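Local coordinates for mitochondrial RNA-binding protein 2 (Trypanosoma brucei, PDB 2GIA) that probably binds guide RNA and mRNA as part of the MRP1/MRP2 complex, acting as a matchmaker between RNAs in mitochondrial RNA editing, at residues D[91-96]-D[160-165]. Sequence-based numbering, arbitrary orientation.
Sequences RVVSVM and ETFEWT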
ATOM      1  N   ARG D  91     -28.509  11.423 -11.718  1.00 43.67           N
ATOM      2  CA  ARG D  91     -27.939  11.999 -10.500  1.00 40.35           C
ATOM      3  C   ARG D  91     -28.943  12.899  -9.795  1.00 42.34           C
ATOM      4  O   ARG D  91     -29.429  13.883 -10.351  1.00 44.52           O
ATOM      5  CB  ARG D  91     -26.679  12.766 -10.870  1.00 42.69           C
ATOM      6  CG  ARG D  91     -25.888  13.403  -9.733  1.00 48.80           C
ATOM      7  CD  ARG D  91     -24.582  13.908 -10.339  1.00 52.73           C
ATOM      8  NE  ARG D  91     -24.054  15.113  -9.718  1.00 63.03           N
ATOM      9  CZ  ARG D  91     -24.645  16.301  -9.745  1.00 66.68           C
ATOM     10  NH1 ARG D  91     -25.806  16.463 -10.364  1.00 71.34           N
ATOM     11  NH2 ARG D  91     -24.067  17.338  -9.156  1.00 70.32           N
ATOM     12  N   VAL D  92     -29.243  12.549  -8.558  1.00 36.50           N
ATOM     13  CA  VAL D  92     -30.205  13.280  -7.753  1.00 40.83           C
ATOM     14  C   VAL D  92     -29.543  14.295  -6.851  1.00 43.49           C
ATOM     15  O   VAL D  92     -30.039  15.421  -6.671  1.00 41.10           O
ATOM     16  CB  VAL D  92     -31.022  12.302  -6.879  1.00 43.41           C
ATOM     17  CG1 VAL D  92     -31.838  13.071  -5.861  1.00 55.10           C
ATOM     18  CG2 VAL D  92     -31.924  11.462  -7.750  1.00 50.35           C
ATOM     19  N   VAL D  93     -28.405  13.914  -6.283  1.00 37.58           N
ATOM     20  CA  VAL D  93     -27.709  14.809  -5.374  1.00 40.40           C
ATOM     21  C   VAL D  93     -26.215  14.501  -5.285  1.00 43.99           C
ATOM     22  O   VAL D  93     -25.805  13.350  -5.446  1.00 41.12           O
ATOM     23  CB  VAL D  93     -28.361  14.743  -3.969  1.00 40.60           C
ATOM     24  CG1 VAL D  93     -28.241  13.344  -3.393  1.00 47.70           C
ATOM     25  CG2 VAL D  93     -27.735  15.774  -3.064  1.00 46.11           C
ATOM     26  N   SER D  94     -25.413  15.537  -5.046  1.00 42.02           N
ATOM     27  CA  SER D  94     -23.965  15.398  -4.962  1.00 41.04           C
ATOM     28  C   SER D  94     -23.439  16.087  -3.692  1.00 47.86           C
ATOM     29  O   SER D  94     -23.711  17.271  -3.445  1.00 48.20           O
ATOM     30  CB  SER D  94     -23.365  15.982  -6.243  1.00 39.22           C
ATOM     31  OG  SER D  94     -21.962  16.137  -6.206  1.00 50.37           O
ATOM     32  N   VAL D  95     -22.730  15.320  -2.862  1.00 37.71           N
ATOM     33  CA  VAL D  95     -22.159  15.812  -1.600  1.00 32.58           C
ATOM     34  C   VAL D  95     -20.640  15.933  -1.749  1.00 40.65           C
ATOM     35  O   VAL D  95     -19.957  14.979  -2.165  1.00 30.91           O
ATOM     36  CB  VAL D  95     -22.427  14.824  -0.452  1.00 37.24           C
ATOM     37  CG1 VAL D  95     -21.758  15.321   0.842  1.00 40.99           C
ATOM     38  CG2 VAL D  95     -23.914  14.621  -0.266  1.00 44.60           C
ATOM     39  N   MET D  96     -20.090  17.084  -1.406  1.00 37.02           N
ATOM     40  CA  MET D  96     -18.658  17.224  -1.529  1.00 40.48           C
ATOM     41  C   MET D  96     -18.069  17.285  -0.156  1.00 39.03           C
ATOM     42  O   MET D  96     -18.407  18.155   0.630  1.00 35.58           O
ATOM     43  CB  MET D  96     -18.306  18.463  -2.315  1.00 44.44           C
ATOM     44  CG  MET D  96     -18.888  18.458  -3.705  1.00 51.17           C
ATOM     45  SD  MET D  96     -17.904  19.545  -4.754  1.00 78.61           S
ATOM     46  CE  MET D  96     -17.823  21.064  -3.751  1.00 65.87           C
ATOM     47  N   GLU D 160     -36.382  22.472  -0.310  1.00 74.54           N
ATOM     48  CA  GLU D 160     -36.491  21.069  -0.686  1.00 73.25           C
ATOM     49  C   GLU D 160     -35.609  20.149   0.140  1.00 71.13           C
ATOM     50  O   GLU D 160     -34.542  20.538   0.603  1.00 70.36           O
ATOM     51  CB  GLU D 160     -36.152  20.921  -2.160  1.00 73.73           C
ATOM     52  CG  GLU D 160     -36.975  21.829  -3.053  1.00 78.29           C
ATOM     53  CD  GLU D 160     -36.389  21.942  -4.442  1.00 85.36           C
ATOM     54  OE1 GLU D 160     -36.202  20.893  -5.096  1.00 87.86           O
ATOM     55  OE2 GLU D 160     -36.111  23.080  -4.879  1.00 92.39           O
ATOM     56  N   THR D 161     -36.065  18.915   0.307  1.00 70.00           N
ATOM     57  CA  THR D 161     -35.337  17.937   1.095  1.00 68.62           C
ATOM     58  C   THR D 161     -35.394  16.552   0.450  1.00 66.66           C
ATOM     59  O   THR D 161     -36.414  16.170  -0.131  1.00 64.30           O
ATOM     60  CB  THR D 161     -35.929  17.859   2.512  1.00 66.82           C
ATOM     61  OG1 THR D 161     -35.146  16.974   3.315  1.00 74.89           O
ATOM     62  CG2 THR D 161     -37.344  17.329   2.459  1.00 73.98           C
ATOM     63  N   PHE D 162     -34.291  15.809   0.547  1.00 62.20           N
ATOM     64  CA  PHE D 162     -34.221  14.458  -0.008  1.00 59.36           C
ATOM     65  C   PHE D 162     -33.397  13.543   0.912  1.00 58.40           C
ATOM     66  O   PHE D 162     -32.212  13.798   1.152  1.00 53.50           O
ATOM     67  CB  PHE D 162     -33.606  14.477  -1.422  1.00 57.05           C
ATOM     68  CG  PHE D 162     -33.439  13.105  -2.025  1.00 64.35           C
ATOM     69  CD1 PHE D 162     -34.528  12.240  -2.130  1.00 66.35           C
ATOM     70  CD2 PHE D 162     -32.190  12.663  -2.454  1.00 63.39           C
ATOM     71  CE1 PHE D 162     -34.373  10.950  -2.654  1.00 70.71           C
ATOM     72  CE2 PHE D 162     -32.025  11.376  -2.978  1.00 66.41           C
ATOM     73  CZ  PHE D 162     -33.119  10.517  -3.079  1.00 65.65           C
ATOM     74  N   GLU D 163     -34.038  12.494   1.424  1.00 52.07           N
ATOM     75  CA  GLU D 163     -33.394  11.542   2.315  1.00 52.98           C
ATOM     76  C   GLU D 163     -32.948  10.291   1.564  1.00 48.75           C
ATOM     77  O   GLU D 163     -33.707   9.721   0.781  1.00 43.91           O
ATOM     78  CB  GLU D 163     -34.354  11.147   3.426  1.00 56.11           C
ATOM     79  CG  GLU D 163     -34.489  12.189   4.526  1.00 60.53           C
ATOM     80  CD  GLU D 163     -35.511  11.779   5.580  1.00 68.80           C
ATOM     81  OE1 GLU D 163     -35.633  10.561   5.847  1.00 73.57           O
ATOM     82  OE2 GLU D 163     -36.185  12.665   6.150  1.00 69.08           O
ATOM     83  N   TRP D 164     -31.716   9.856   1.803  1.00 40.28           N
ATOM     84  CA  TRP D 164     -31.220   8.674   1.108  1.00 35.00           C
ATOM     85  C   TRP D 164     -30.225   7.912   1.976  1.00 35.18           C
ATOM     86  O   TRP D 164     -29.607   8.494   2.865  1.00 31.64           O
ATOM     87  CB  TRP D 164     -30.579   9.083  -0.217  1.00 29.62           C
ATOM     88  CG  TRP D 164     -29.510  10.155  -0.099  1.00 42.60           C
ATOM     89  CD1 TRP D 164     -29.697  11.512   0.049  1.00 37.06           C
ATOM     90  CD2 TRP D 164     -28.091   9.958  -0.223  1.00 38.35           C
ATOM     91  NE1 TRP D 164     -28.478  12.163   0.013  1.00 41.68           N
ATOM     92  CE2 TRP D 164     -27.484  11.237  -0.145  1.00 38.38           C
ATOM     93  CE3 TRP D 164     -27.282   8.824  -0.382  1.00 33.58           C
ATOM     94  CZ2 TRP D 164     -26.091  11.405  -0.242  1.00 37.27           C
ATOM     95  CZ3 TRP D 164     -25.903   8.995  -0.480  1.00 36.52           C
ATOM     96  CH2 TRP D 164     -25.322  10.278  -0.402  1.00 38.25           C
ATOM     97  N   THR D 165     -30.089   6.615   1.709  1.00 36.11           N
ATOM     98  CA  THR D 165     -29.194   5.725   2.468  1.00 36.29           C
ATOM     99  C   THR D 165     -28.464   4.808   1.502  1.00 36.63           C
ATOM    100  O   THR D 165     -29.074   4.315   0.545  1.00 30.01           O
ATOM    101  CB  THR D 165     -29.988   4.776   3.426  1.00 37.61           C
ATOM    102  OG1 THR D 165     -30.740   5.543   4.367  1.00 39.23           O
ATOM    103  CG2 THR D 165     -29.044   3.885   4.220  1.00 40.08           C
TER
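Among the side chains that meet, the best-held polar atom is Trp164 NE1, gripped by one hydrogen bond, to Ser143 OG on the neighbouring strand 137-145; this bond would steady the rotation of the indole. The side chains that meet across 91-96 and 160-165 are three valines of one strand and two aromatic rings of the other, packed by apolar contact. The strands cross almost perpendicularly, at 85°, with axes 9.1 Å apart, so they face each other as members of two layers rather than pairing edge to edge. Val93 carries the middle of the contact. Its CG1, in the crowded position between backbone N and carbonyl carbon (chi1 62°), reaches tip to tip toward Trp164, coming obliquely at the pyrrole side of the indole, 3.6 Å from Trp164 NE1. The same methyl also approaches the edge of the Phe162 ring, with Val93 CG1 4.1 Å from Phe162 CD2. Val92 crosses Phe162 at about a right angle, and its CG1, anti to the backbone N, presses closely on the ring, 3.3 Å from Phe162 CE2. At the other end Val95 CG2 comes to the indole edge near the ring plane, 3.9 Å from Trp164 CZ2. Consecutive Val92 and Val93 can both turn toward the aromatics because they stand opposite Tyr75 in a classic beta bulge; the Tyr75 ring also meets that of Trp164. The contact thus joins the outermost strands, within this chain, of two four-stranded antiparallel sheets, a near-perpendicular crossing of edge strands consistent with the Whirly-like fold of MRP proteins.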